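Local coordinates for protein phosphatidylinositol-specific phospholipase C1 (Streptomyces antibioticus, PDB 3H4X) that is a Streptomyces member of the phosphoinositide phospholipase C family, a single chain folded around a closed barrel of parallel beta strands with helices outside, at residues His37-Lys42 and Arg46-Ala51; Ser109-Trp114 and Ile124-Glu129; Pro243-Arg246 and Leu252-Trp255; Val257-Asp262 and Ser274-Arg279. All coordinates share one frame; numbering follows the deposited sequence.

Overall arrangement
The four contacts follow one another along a chain whose parallel strands close into a beta/alpha barrel, contacts 1 and 2 on one side of the molecule's centre, contacts 3 and 4 on the other. Contacts 1 and 2, with centres 11 Å apart, share a core where Phe48 CE2 meets Met111 CG at 3.8 Å. Contacts 3 and 4 adjoin with centres 12 Å apart; Arg244 CD packs on Phe259 CZ at 3.7 Å. Across the barrel, contacts 2 and 4 are tied by a 2.8 Å salt bridge from Lys127 NZ to Asp260 OD2. Lys42 of contact 1 and Glu245 of contact 3 line separate acetyl pockets; the centres of these contacts lie 32 Å apart.

Contact 1. Residues His37-Lys42 and Arg46-Ala51; sequences HNAYEK and RYFADA
A chi1 of -163° sets the Phe48 ring opposite its own amide nitrogen and carries CD1 toward Ala39 and Tyr40, while the methyl of Ala51, one turn later on the same helix, points toward Ala39. The ring presents its CD1 edge to Tyr40 CA, 4.3 Å away and near the ring plane. Ala51 CB comes within 3.7 Å of Ala39 O and 4.2 Å of Ala39 CB, so a small residue on each side lets loop and helix lie close. Ala39 O, though bordered by carbon on this side, is satisfied by the side-chain amide ND2 of Asn85. This is the turn from barrel strand 31-36 into helix 48-52: a type I turn runs from Asn38 to Glu41, and Tyr47 takes the N-cap position. The side chain of Asp50, third residue of the helix, accepts through OD2 from the N-cap amide Tyr47 N at 3.1 Å. At the outer rim Lys42 CG lies 4.2 Å from Arg46 O, and a bend at chi3 (-80°) helps carry NZ away to Asp101. No hydrogen bond joins the two segments; apolar packing holds the buried end, and the lysine's charge is paired with Asp101 beside a bound acetyl group.

Contact 2. Residues Ser109-Trp114 and Ile124-Glu129; sequences SDMRAW and ILLKIE. With EOH (ethanol), chain F; EOH (ethanol), chain T.
Met111 and Trp114 of helix 104-117 descend on Leu126 and Ile124 of strand 124-130, an outer helix covering a strand of the beta/alpha barrel within the beta-alpha-beta crossover that leads from strand 58-64. Residues one helical turn apart meet residues two apart on the strand, and this inner layer is closely packed. Met111 and Leu126 reach toward each other tip to tip, Met111 SD lying 3.9 Å from Leu126 CG; the unbranched thioether can lie along the branched leucine end, though its exact methyl position is doubtful. Trp114 and Ile124 approach from opposite directions. With chi1 at 179°, the indole extends from the helix and sets Trp114 CH2 3.6 Å from Ile124 CD1, while its polar NE1 is satisfied by Asp53. Phe189 also packs against Met111, continuing the apolar core. The solvent side is looser: Arg112, on the outer side of the helix, is partly exposed, its NE paired with Asp116 and its NH1 bonded to Lys152 O. An ethanol at the guanidinium edge accepts from Arg112 NH1 at 2.9 Å. On the opposite, inner face of the strand, buried Lys127 extends toward Asp260; its NZ donates to a second ethanol O at 2.8 Å, both ethanols probably coming from the crystallisation liquor.

Contact 3. Residues Pro243-Arg246 and Leu252-Trp255; sequences PRER and LRPW
Glu245 and Arg253 meet through their charges, with Glu245 OE1 3.2 Å from Arg253 NH1. The carboxylate oxygen sits over one face of the guanidinium, 3.1 Å above its plane, and the two flat groups are turned 56° apart; no N-H points at OE1, so the salt bridge rests on electrostatic attraction alone. A fold in the glutamate chain at chi2 (-72°) brings the carboxylate back across the arginine, although its CB starts out away from it. A water also links the pair by hydrogen bonds, donating to Glu245 OE2 at 2.8 Å and accepting from Arg253 NH1 at 3.0 Å. Both segments hold a short 3-10 stretch in the long loop that leads from barrel strand 232-236 to strand 258-262, and Glu245 also borders an acetyl pocket with Gly241 and Asp242. Packing contributes as well. Arg253 runs extended from CG to NE past Arg244, bringing its CG within 4.0 Å of Arg244 CB, and Arg244 CD lies 3.3 Å from Arg253 O. Long aliphatic stems suit both places, since each arginine covers backbone on its way to polar partners beyond the pair. Arg244 reaches Asp242 and Asp171, and Arg253 NH2 donates to the carbonyl of Tyr247.

Contact 4. Residues Val257-Asp262 and Ser274-Arg279; sequences VVFDGD and SWYDTR. With EOH (ethanol), chain N.
Asp277 O accepts a 2.9 Å hydrogen bond from an ethanol O, probably a relic of crystallisation, on the helix whose neighbouring residues Tyr276 and Trp275 meet Phe259. Helix 274-278 lies against strand 258-262 of the beta/alpha barrel, in the connection that leads to the parallel strand 282-286, and an aromatic cluster fills the interface. Phe259 meets both helix rings. Tyr276 directs its ring edge at the phenylalanine face, an edge-to-face pair with planes at 70° and centroids 5.0 Å apart; Tyr276 CE1 is the atom that touches, 3.4 Å from Phe259 CG. Both residues place CG anti to their carbonyl carbon, which turns each ring toward the other segment. Trp275 starts from a less direct position, but with CG anti to the backbone N its long indole reaches in and turns its edge to the face of Phe259, an offset edge-to-face contact with planes at 76° and Trp275 CZ3 4.2 Å from Phe259 CZ. Wide flat side chains suit a place where the backbones stand well apart: the nearest CA atoms, those of Phe259 and Tyr276, are separated by 8.6 Å. Tyr281 adds a further ring beside Phe259 and Trp275. The tryptophan also packs on its neighbour, Trp275 CE3 lying 3.6 Å above the centre of the Tyr276 ring, while Arg279 CD lies 3.5 Å above one indole face, near its rim.

Contact 1. Residues His37-Lys42 and Arg46-Ala51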
loop_
_atom_site.group_PDB
_atom_site.type_symbol
_atom_site.label_atom_id
_atom_site.label_comp_id
_atom_site.label_asym_id
_atom_site.label_seq_id
_atom_site.Cartn_x
_atom_site.Cartn_y
_atom_site.Cartn_z
ATOM N N HIS A 37 -3.730 -1.126 9.500
ATOM C CA HIS A 37 -4.506 -0.028 8.951
ATOM C C HIS A 37 -4.255 1.250 9.754
ATOM O O HIS A 37 -4.070 1.199 10.968
ATOM C CB HIS A 37 -5.992 -0.394 8.977
ATOM C CG HIS A 37 -6.861 0.554 8.213
ATOM N ND1 HIS A 37 -7.774 1.388 8.822
ATOM C CD2 HIS A 37 -6.943 0.809 6.886
ATOM C CE1 HIS A 37 -8.389 2.109 7.900
ATOM N NE2 HIS A 37 -7.901 1.779 6.717
ATOM N N ASN A 38 -4.242 2.394 9.077
ATOM C CA ASN A 38 -4.073 3.685 9.752
ATOM C C ASN A 38 -2.878 3.723 10.706
ATOM O O ASN A 38 -3.013 4.074 11.881
ATOM C CB ASN A 38 -5.351 4.067 10.505
ATOM C CG ASN A 38 -6.409 4.651 9.600
ATOM O OD1 ASN A 38 -6.332 4.546 8.377
ATOM N ND2 ASN A 38 -7.409 5.281 10.203
ATOM N N ALA A 39 -1.705 3.383 10.176
ATOM C CA ALA A 39 -0.489 3.232 10.972
ATOM C C ALA A 39 0.107 4.566 11.423
ATOM O O ALA A 39 1.031 4.597 12.237
ATOM C CB ALA A 39 0.540 2.434 10.188
ATOM N N TYR A 40 -0.433 5.657 10.893
ATOM C CA TYR A 40 0.035 7.005 11.206
ATOM C C TYR A 40 -0.685 7.567 12.431
ATOM O O TYR A 40 -0.421 8.694 12.847
ATOM C CB TYR A 40 -0.232 7.929 10.012
ATOM C CG TYR A 40 -1.705 7.996 9.695
ATOM C CD1 TYR A 40 -2.519 8.934 10.308
ATOM C CD2 TYR A 40 -2.292 7.081 8.836
ATOM C CE1 TYR A 40 -3.874 8.982 10.052
ATOM C CE2 TYR A 40 -3.647 7.114 8.569
ATOM C CZ TYR A 40 -4.437 8.072 9.184
ATOM O OH TYR A 40 -5.794 8.142 8.955
ATOM N N GLU A 41 -1.602 6.795 13.003
ATOM C CA GLU A 41 -2.367 7.277 14.151
ATOM C C GLU A 41 -1.586 7.133 15.452
ATOM O O GLU A 41 -1.091 6.056 15.782
ATOM C CB GLU A 41 -3.719 6.569 14.241
ATOM C CG GLU A 41 -4.651 6.943 13.101
ATOM C CD GLU A 41 -6.077 6.501 13.331
ATOM O OE1 GLU A 41 -6.282 5.350 13.770
ATOM O OE2 GLU A 41 -6.991 7.309 13.066
ATOM N N LYS A 42 -1.495 8.233 16.192
ATOM C CA LYS A 42 -0.718 8.273 17.424
ATOM C C LYS A 42 -1.210 7.255 18.457
ATOM O O LYS A 42 -0.431 6.762 19.271
ATOM C CB LYS A 42 -0.715 9.694 17.996
ATOM C CG LYS A 42 0.069 10.689 17.140
ATOM C CD LYS A 42 -0.165 12.139 17.556
ATOM C CE LYS A 42 -1.469 12.685 16.993
ATOM N NZ LYS A 42 -1.626 14.140 17.274
ATOM N N ARG A 46 3.112 5.755 18.791
ATOM C CA ARG A 46 3.440 7.095 19.250
ATOM C C ARG A 46 4.161 7.895 18.168
ATOM O O ARG A 46 3.848 9.060 17.929
ATOM C CB ARG A 46 4.281 7.035 20.525
ATOM C CG ARG A 46 4.580 8.399 21.112
ATOM C CD ARG A 46 5.255 8.293 22.464
ATOM N NE ARG A 46 5.717 9.595 22.938
ATOM C CZ ARG A 46 4.917 10.552 23.395
ATOM N NH1 ARG A 46 3.604 10.360 23.437
ATOM N NH2 ARG A 46 5.427 11.705 23.807
ATOM N N TYR A 47 5.137 7.256 17.531
ATOM C CA TYR A 47 5.848 7.844 16.401
ATOM C C TYR A 47 5.750 6.911 15.211
ATOM O O TYR A 47 5.633 5.695 15.378
ATOM C CB TYR A 47 7.325 8.056 16.735
ATOM C CG TYR A 47 7.568 9.090 17.807
ATOM C CD1 TYR A 47 7.650 10.441 17.499
ATOM C CD2 TYR A 47 7.724 8.710 19.133
ATOM C CE1 TYR A 47 7.879 11.385 18.492
ATOM C CE2 TYR A 47 7.947 9.642 20.125
ATOM C CZ TYR A 47 8.024 10.971 19.799
ATOM O OH TYR A 47 8.247 11.892 20.796
ATOM N N PHE A 48 5.816 7.469 14.009
ATOM C CA PHE A 48 5.811 6.624 12.826
ATOM C C PHE A 48 6.971 5.627 12.859
ATOM O O PHE A 48 6.856 4.522 12.335
ATOM C CB PHE A 48 5.812 7.441 11.531
ATOM C CG PHE A 48 5.406 6.635 10.336
ATOM C CD1 PHE A 48 4.111 6.159 10.226
ATOM C CD2 PHE A 48 6.320 6.310 9.347
ATOM C CE1 PHE A 48 3.724 5.395 9.140
ATOM C CE2 PHE A 48 5.934 5.548 8.256
ATOM C CZ PHE A 48 4.636 5.092 8.155
ATOM N N ALA A 49 8.080 6.006 13.492
ATOM C CA ALA A 49 9.201 5.084 13.654
ATOM C C ALA A 49 8.752 3.805 14.350
ATOM O O ALA A 49 9.261 2.726 14.063
ATOM C CB ALA A 49 10.330 5.743 14.438
ATOM N N ASP A 50 7.814 3.930 15.284
ATOM C CA ASP A 50 7.286 2.757 15.969
ATOM C C ASP A 50 6.482 1.863 15.025
ATOM O O ASP A 50 6.517 0.641 15.144
ATOM C CB ASP A 50 6.444 3.159 17.178
ATOM C CG ASP A 50 7.254 3.891 18.224
ATOM O OD1 ASP A 50 8.353 3.404 18.570
ATOM O OD2 ASP A 50 6.798 4.957 18.680
ATOM N N ALA A 51 5.758 2.467 14.084
ATOM C CA ALA A 51 5.057 1.682 13.069
ATOM C C ALA A 51 6.079 0.932 12.216
ATOM O O ALA A 51 5.908 -0.251 11.913
ATOM C CB ALA A 51 4.183 2.579 12.202
#

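Contact 2. Residues Ser109-Trp114 and Ile124-Glu129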
loop_
_atom_site.group_PDB
_atom_site.type_symbol
_atom_site.label_atom_id
_atom_site.label_comp_id
_atom_site.label_asym_id
_atom_site.label_seq_id
_atom_site.Cartn_x
_atom_site.Cartn_y
_atom_site.Cartn_z
ATOM N N SER A 109 10.258 11.556 5.171
ATOM C CA SER A 109 11.515 11.829 5.857
ATOM C C SER A 109 11.763 10.810 6.968
ATOM O O SER A 109 12.879 10.309 7.118
ATOM C CB SER A 109 11.532 13.250 6.421
ATOM O OG SER A 109 11.553 14.210 5.382
ATOM N N ASP A 110 10.733 10.499 7.751
ATOM C CA ASP A 110 10.874 9.491 8.800
ATOM C C ASP A 110 11.282 8.157 8.185
ATOM O O ASP A 110 12.155 7.455 8.708
ATOM C CB ASP A 110 9.567 9.299 9.576
ATOM C CG ASP A 110 9.251 10.455 10.508
ATOM O OD1 ASP A 110 9.999 11.455 10.511
ATOM O OD2 ASP A 110 8.241 10.353 11.239
ATOM N N MET A 111 10.634 7.805 7.077
ATOM C CA MET A 111 10.937 6.558 6.381
ATOM C C MET A 111 12.389 6.505 5.916
ATOM O O MET A 111 13.060 5.489 6.064
ATOM C CB MET A 111 10.002 6.369 5.184
ATOM C CG MET A 111 8.564 6.083 5.567
ATOM S SD MET A 111 7.452 6.034 4.154
ATOM C CE MET A 111 8.102 4.652 3.226
ATOM N N ARG A 112 12.863 7.597 5.331
ATOM C CA ARG A 112 14.244 7.662 4.862
ATOM C C ARG A 112 15.231 7.537 6.021
ATOM O O ARG A 112 16.210 6.791 5.938
ATOM C CB ARG A 112 14.488 8.965 4.096
ATOM C CG ARG A 112 15.925 9.169 3.634
ATOM C CD ARG A 112 16.392 8.024 2.759
ATOM N NE ARG A 112 17.758 8.215 2.269
ATOM C CZ ARG A 112 18.071 8.858 1.148
ATOM N NH1 ARG A 112 17.118 9.387 0.394
ATOM N NH2 ARG A 112 19.343 8.977 0.780
ATOM N N ALA A 113 14.964 8.262 7.104
ATOM C CA ALA A 113 15.828 8.224 8.278
ATOM C C ALA A 113 15.901 6.808 8.839
ATOM O O ALA A 113 16.980 6.291 9.138
ATOM C CB ALA A 113 15.314 9.187 9.331
ATOM N N TRP A 114 14.740 6.178 8.963
ATOM C CA TRP A 114 14.653 4.829 9.492
ATOM C C TRP A 114 15.349 3.840 8.555
ATOM O O TRP A 114 16.086 2.957 8.995
ATOM C CB TRP A 114 13.183 4.457 9.698
ATOM C CG TRP A 114 12.973 3.080 10.205
ATOM C CD1 TRP A 114 12.921 2.682 11.509
ATOM C CD2 TRP A 114 12.778 1.904 9.417
ATOM N NE1 TRP A 114 12.711 1.327 11.580
ATOM C CE2 TRP A 114 12.618 0.826 10.309
ATOM C CE3 TRP A 114 12.721 1.656 8.043
ATOM C CZ2 TRP A 114 12.408 -0.480 9.869
ATOM C CZ3 TRP A 114 12.511 0.363 7.610
ATOM C CH2 TRP A 114 12.355 -0.687 8.519
ATOM N N ILE A 124 8.799 -3.158 2.860
ATOM C CA ILE A 124 7.603 -2.602 3.473
ATOM C C ILE A 124 6.741 -1.957 2.402
ATOM O O ILE A 124 7.223 -1.160 1.597
ATOM C CB ILE A 124 7.949 -1.580 4.576
ATOM C CG1 ILE A 124 8.648 -2.290 5.741
ATOM C CG2 ILE A 124 6.696 -0.852 5.047
ATOM C CD1 ILE A 124 9.230 -1.356 6.777
ATOM N N LEU A 125 5.463 -2.322 2.393
ATOM C CA LEU A 125 4.494 -1.723 1.492
ATOM C C LEU A 125 3.767 -0.608 2.221
ATOM O O LEU A 125 3.159 -0.835 3.273
ATOM C CB LEU A 125 3.492 -2.778 1.016
ATOM C CG LEU A 125 2.360 -2.284 0.108
ATOM C CD1 LEU A 125 2.903 -1.632 -1.160
ATOM C CD2 LEU A 125 1.400 -3.418 -0.242
ATOM N N LEU A 126 3.859 0.599 1.673
ATOM C CA LEU A 126 3.070 1.723 2.156
ATOM C C LEU A 126 1.809 1.790 1.326
ATOM O O LEU A 126 1.855 2.096 0.127
ATOM C CB LEU A 126 3.825 3.038 2.001
ATOM C CG LEU A 126 5.035 3.242 2.899
ATOM C CD1 LEU A 126 4.728 2.803 4.319
ATOM C CD2 LEU A 126 6.208 2.466 2.338
ATOM N N LYS A 127 0.686 1.482 1.956
ATOM C CA LYS A 127 -0.588 1.572 1.286
ATOM C C LYS A 127 -1.130 2.964 1.507
ATOM O O LYS A 127 -1.322 3.393 2.644
ATOM C CB LYS A 127 -1.554 0.537 1.841
ATOM C CG LYS A 127 -2.970 0.704 1.338
ATOM C CD LYS A 127 -3.868 -0.381 1.875
ATOM C CE LYS A 127 -5.324 -0.035 1.657
ATOM N NZ LYS A 127 -6.217 -1.156 2.059
ATOM N N ILE A 128 -1.367 3.668 0.411
ATOM C CA ILE A 128 -1.824 5.036 0.475
ATOM C C ILE A 128 -3.259 5.109 -0.012
ATOM O O ILE A 128 -3.545 4.789 -1.172
ATOM C CB ILE A 128 -0.974 5.929 -0.435
ATOM C CG1 ILE A 128 0.521 5.725 -0.156
ATOM C CG2 ILE A 128 -1.436 7.380 -0.343
ATOM C CD1 ILE A 128 0.949 6.085 1.227
ATOM N N GLU A 129 -4.164 5.517 0.870
ATOM C CA GLU A 129 -5.502 5.872 0.435
ATOM C C GLU A 129 -5.523 7.366 0.168
ATOM O O GLU A 129 -5.290 8.175 1.074
ATOM C CB GLU A 129 -6.560 5.504 1.478
ATOM C CG GLU A 129 -7.964 5.930 1.043
ATOM C CD GLU A 129 -9.062 5.559 2.028
ATOM O OE1 GLU A 129 -8.949 4.515 2.704
ATOM O OE2 GLU A 129 -10.061 6.306 2.107
HETATM C C1 EOH F . 17.031 10.906 -2.330
HETATM C C2 EOH F . 16.707 11.361 -3.749
HETATM O O EOH F . 18.055 9.935 -2.302
HETATM C C1 EOH T . -9.256 -0.206 2.039
HETATM C C2 EOH T . -10.700 0.263 2.195
HETATM O O EOH T . -8.490 -0.033 3.214
#

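Contact 3. Residues Pro243-Arg246 and Leu252-Trp255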
loop_
_atom_site.group_PDB
_atom_site.type_symbol
_atom_site.label_atom_id
_atom_site.label_comp_id
_atom_site.label_asym_id
_atom_site.label_seq_id
_atom_site.Cartn_x
_atom_site.Cartn_y
_atom_site.Cartn_z
ATOM N N PRO A 243 -11.263 -8.108 -11.958
ATOM C CA PRO A 243 -11.872 -6.851 -11.530
ATOM C C PRO A 243 -11.571 -5.691 -12.467
ATOM O O PRO A 243 -12.277 -4.686 -12.449
ATOM C CB PRO A 243 -11.235 -6.607 -10.158
ATOM C CG PRO A 243 -10.833 -7.963 -9.680
ATOM C CD PRO A 243 -10.394 -8.685 -10.916
ATOM N N ARG A 244 -10.526 -5.823 -13.275
ATOM C CA ARG A 244 -10.124 -4.739 -14.160
ATOM C C ARG A 244 -11.104 -4.535 -15.312
ATOM O O ARG A 244 -11.043 -3.528 -16.013
ATOM C CB ARG A 244 -8.703 -4.974 -14.669
ATOM C CG ARG A 244 -7.679 -4.952 -13.537
ATOM C CD ARG A 244 -6.339 -5.566 -13.912
ATOM N NE ARG A 244 -6.472 -6.941 -14.380
ATOM C CZ ARG A 244 -5.445 -7.721 -14.692
ATOM N NH1 ARG A 244 -4.202 -7.271 -14.552
ATOM N NH2 ARG A 244 -5.661 -8.946 -15.149
ATOM N N GLU A 245 -12.017 -5.485 -15.496
ATOM C CA GLU A 245 -13.052 -5.339 -16.512
ATOM C C GLU A 245 -13.994 -4.178 -16.180
ATOM O O GLU A 245 -14.775 -3.761 -17.031
ATOM C CB GLU A 245 -13.827 -6.646 -16.691
ATOM C CG GLU A 245 -12.977 -7.826 -17.158
ATOM C CD GLU A 245 -12.540 -7.735 -18.614
ATOM O OE1 GLU A 245 -12.940 -6.785 -19.320
ATOM O OE2 GLU A 245 -11.788 -8.631 -19.058
ATOM N N ARG A 246 -13.908 -3.645 -14.959
ATOM C CA ARG A 246 -14.694 -2.472 -14.577
ATOM C C ARG A 246 -14.236 -1.217 -15.309
ATOM O O ARG A 246 -14.985 -0.252 -15.392
ATOM C CB ARG A 246 -14.607 -2.222 -13.069
ATOM C CG ARG A 246 -13.289 -1.601 -12.618
ATOM C CD ARG A 246 -13.269 -1.317 -11.124
ATOM N NE ARG A 246 -13.465 -2.530 -10.339
ATOM C CZ ARG A 246 -13.382 -2.579 -9.014
ATOM N NH1 ARG A 246 -13.115 -1.476 -8.328
ATOM N NH2 ARG A 246 -13.574 -3.727 -8.382
ATOM N N LEU A 252 -5.887 0.725 -19.909
ATOM C CA LEU A 252 -5.530 1.005 -18.522
ATOM C C LEU A 252 -5.311 -0.282 -17.740
ATOM O O LEU A 252 -4.532 -0.315 -16.786
ATOM C CB LEU A 252 -6.627 1.817 -17.832
ATOM C CG LEU A 252 -6.902 3.238 -18.328
ATOM C CD1 LEU A 252 -8.096 3.843 -17.600
ATOM C CD2 LEU A 252 -5.673 4.120 -18.171
ATOM N N ARG A 253 -6.006 -1.338 -18.146
ATOM C CA ARG A 253 -6.077 -2.555 -17.348
ATOM C C ARG A 253 -4.731 -3.192 -16.992
ATOM O O ARG A 253 -4.544 -3.602 -15.855
ATOM C CB ARG A 253 -7.009 -3.572 -18.009
ATOM C CG ARG A 253 -8.438 -3.074 -18.140
ATOM C CD ARG A 253 -9.332 -4.112 -18.783
ATOM N NE ARG A 253 -10.630 -3.541 -19.131
ATOM C CZ ARG A 253 -11.380 -3.950 -20.147
ATOM N NH1 ARG A 253 -10.956 -4.935 -20.924
ATOM N NH2 ARG A 253 -12.542 -3.360 -20.393
ATOM N N PRO A 254 -3.790 -3.269 -17.948
ATOM C CA PRO A 254 -2.546 -3.983 -17.630
ATOM C C PRO A 254 -1.584 -3.210 -16.727
ATOM O O PRO A 254 -0.472 -3.678 -16.474
ATOM C CB PRO A 254 -1.917 -4.235 -19.003
ATOM C CG PRO A 254 -2.476 -3.178 -19.870
ATOM C CD PRO A 254 -3.869 -2.898 -19.373
ATOM N N TRP A 255 -2.012 -2.054 -16.230
ATOM C CA TRP A 255 -1.211 -1.293 -15.277
ATOM C C TRP A 255 -1.638 -1.553 -13.838
ATOM O O TRP A 255 -1.038 -1.019 -12.908
ATOM C CB TRP A 255 -1.194 0.197 -15.655
ATOM C CG TRP A 255 -0.463 0.353 -16.940
ATOM C CD1 TRP A 255 -0.994 0.612 -18.167
ATOM C CD2 TRP A 255 0.937 0.149 -17.142
ATOM N NE1 TRP A 255 -0.002 0.615 -19.120
ATOM C CE2 TRP A 255 1.194 0.332 -18.513
ATOM C CE3 TRP A 255 2.001 -0.152 -16.288
ATOM C CZ2 TRP A 255 2.476 0.224 -19.053
ATOM C CZ3 TRP A 255 3.273 -0.265 -16.825
ATOM C CH2 TRP A 255 3.498 -0.076 -18.196
HETATM O O HOH W 1 -9.414 -7.290 -19.866
#

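Contact 4. Residues Val257-Asp262 and Ser274-Arg279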
loop_
_atom_site.group_PDB
_atom_site.type_symbol
_atom_site.label_atom_id
_atom_site.label_comp_id
_atom_site.label_asym_id
_atom_site.label_seq_id
_atom_site.Cartn_x
_atom_site.Cartn_y
_atom_site.Cartn_z
ATOM N N VAL A 257 -1.762 -4.453 -11.119
ATOM C CA VAL A 257 -1.318 -5.787 -10.720
ATOM C C VAL A 257 -1.480 -5.991 -9.215
ATOM O O VAL A 257 -0.952 -6.949 -8.639
ATOM C CB VAL A 257 0.134 -6.072 -11.157
ATOM C CG1 VAL A 257 0.239 -6.041 -12.678
ATOM C CG2 VAL A 257 1.103 -5.072 -10.532
ATOM N N VAL A 258 -2.221 -5.074 -8.594
ATOM C CA VAL A 258 -2.510 -5.093 -7.167
ATOM C C VAL A 258 -4.013 -4.920 -6.993
ATOM O O VAL A 258 -4.641 -4.130 -7.702
ATOM C CB VAL A 258 -1.749 -3.971 -6.424
ATOM C CG1 VAL A 258 -2.007 -4.040 -4.918
ATOM C CG2 VAL A 258 -0.260 -4.055 -6.732
ATOM N N PHE A 259 -4.576 -5.674 -6.057
ATOM C CA PHE A 259 -6.012 -5.711 -5.814
ATOM C C PHE A 259 -6.213 -5.642 -4.316
ATOM O O PHE A 259 -5.433 -6.210 -3.556
ATOM C CB PHE A 259 -6.599 -6.994 -6.396
ATOM C CG PHE A 259 -6.388 -7.114 -7.869
ATOM C CD1 PHE A 259 -7.379 -6.725 -8.755
ATOM C CD2 PHE A 259 -5.182 -7.569 -8.375
ATOM C CE1 PHE A 259 -7.170 -6.806 -10.119
ATOM C CE2 PHE A 259 -4.971 -7.659 -9.737
ATOM C CZ PHE A 259 -5.970 -7.282 -10.610
ATOM N N ASP A 260 -7.245 -4.926 -3.893
ATOM C CA ASP A 260 -7.415 -4.591 -2.489
ATOM C C ASP A 260 -8.901 -4.653 -2.174
ATOM O O ASP A 260 -9.702 -3.946 -2.795
ATOM C CB ASP A 260 -6.859 -3.181 -2.269
ATOM C CG ASP A 260 -6.773 -2.792 -0.817
ATOM O OD1 ASP A 260 -7.813 -2.816 -0.135
ATOM O OD2 ASP A 260 -5.660 -2.449 -0.362
ATOM N N GLY A 261 -9.288 -5.511 -1.237
ATOM C CA GLY A 261 -10.705 -5.687 -0.955
ATOM C C GLY A 261 -10.955 -6.365 0.372
ATOM O O GLY A 261 -10.037 -6.855 1.027
ATOM N N ASP A 262 -12.225 -6.398 0.757
ATOM C CA ASP A 262 -12.659 -6.912 2.047
ATOM C C ASP A 262 -12.427 -8.420 2.185
ATOM O O ASP A 262 -12.875 -9.209 1.348
ATOM C CB ASP A 262 -14.142 -6.591 2.212
ATOM C CG ASP A 262 -14.700 -7.091 3.513
ATOM O OD1 ASP A 262 -14.279 -6.581 4.569
ATOM O OD2 ASP A 262 -15.558 -7.999 3.473
ATOM N N SER A 274 -7.796 -17.926 -6.197
ATOM C CA SER A 274 -6.619 -18.582 -6.768
ATOM C C SER A 274 -6.147 -17.863 -8.033
ATOM O O SER A 274 -4.970 -17.909 -8.382
ATOM C CB SER A 274 -6.887 -20.061 -7.058
ATOM O OG SER A 274 -7.702 -20.226 -8.202
ATOM N N TRP A 275 -7.075 -17.200 -8.711
ATOM C CA TRP A 275 -6.779 -16.453 -9.928
ATOM C C TRP A 275 -5.630 -15.474 -9.707
ATOM O O TRP A 275 -4.740 -15.345 -10.545
ATOM C CB TRP A 275 -8.041 -15.710 -10.362
ATOM C CG TRP A 275 -7.946 -14.909 -11.622
ATOM C CD1 TRP A 275 -8.053 -15.375 -12.900
ATOM C CD2 TRP A 275 -7.778 -13.489 -11.724
ATOM N NE1 TRP A 275 -7.944 -14.336 -13.791
ATOM C CE2 TRP A 275 -7.774 -13.168 -13.095
ATOM C CE3 TRP A 275 -7.622 -12.459 -10.790
ATOM C CZ2 TRP A 275 -7.621 -11.863 -13.554
ATOM C CZ3 TRP A 275 -7.471 -11.167 -11.248
ATOM C CH2 TRP A 275 -7.473 -10.879 -12.618
ATOM N N TYR A 276 -5.651 -14.790 -8.565
ATOM C CA TYR A 276 -4.627 -13.793 -8.241
ATOM C C TYR A 276 -3.267 -14.438 -8.033
ATOM O O TYR A 276 -2.242 -13.915 -8.463
ATOM C CB TYR A 276 -5.014 -13.002 -6.983
ATOM C CG TYR A 276 -6.321 -12.281 -7.138
ATOM C CD1 TYR A 276 -6.367 -10.979 -7.623
ATOM C CD2 TYR A 276 -7.517 -12.910 -6.834
ATOM C CE1 TYR A 276 -7.567 -10.324 -7.789
ATOM C CE2 TYR A 276 -8.720 -12.260 -6.995
ATOM C CZ TYR A 276 -8.739 -10.968 -7.473
ATOM O OH TYR A 276 -9.932 -10.314 -7.646
ATOM N N ASP A 277 -3.269 -15.572 -7.346
ATOM C CA ASP A 277 -2.037 -16.275 -7.013
ATOM C C ASP A 277 -1.384 -16.834 -8.278
ATOM O O ASP A 277 -0.174 -16.716 -8.479
ATOM C CB ASP A 277 -2.358 -17.399 -6.028
ATOM C CG ASP A 277 -1.168 -17.811 -5.186
ATOM O OD1 ASP A 277 -0.025 -17.431 -5.518
ATOM O OD2 ASP A 277 -1.393 -18.528 -4.187
ATOM N N THR A 278 -2.201 -17.422 -9.145
ATOM C CA THR A 278 -1.710 -17.994 -10.393
ATOM C C THR A 278 -0.995 -16.944 -11.246
ATOM O O THR A 278 0.017 -17.231 -11.889
ATOM C CB THR A 278 -2.866 -18.627 -11.194
ATOM O OG1 THR A 278 -3.447 -19.694 -10.432
ATOM C CG2 THR A 278 -2.369 -19.163 -12.525
ATOM N N ARG A 279 -1.520 -15.724 -11.229
ATOM C CA ARG A 279 -0.992 -14.647 -12.061
ATOM C C ARG A 279 0.054 -13.784 -11.357
ATOM O O ARG A 279 0.597 -12.851 -11.953
ATOM C CB ARG A 279 -2.144 -13.787 -12.584
ATOM C CG ARG A 279 -2.957 -14.482 -13.670
ATOM C CD ARG A 279 -4.341 -13.882 -13.847
ATOM N NE ARG A 279 -5.015 -14.439 -15.019
ATOM C CZ ARG A 279 -5.225 -13.773 -16.152
ATOM N NH1 ARG A 279 -4.831 -12.512 -16.271
ATOM N NH2 ARG A 279 -5.844 -14.365 -17.166
HETATM C C1 EOH N . 0.956 -19.706 -7.435
HETATM C C2 EOH N . -0.191 -20.697 -7.593
HETATM O O EOH N . 1.348 -19.147 -8.668
#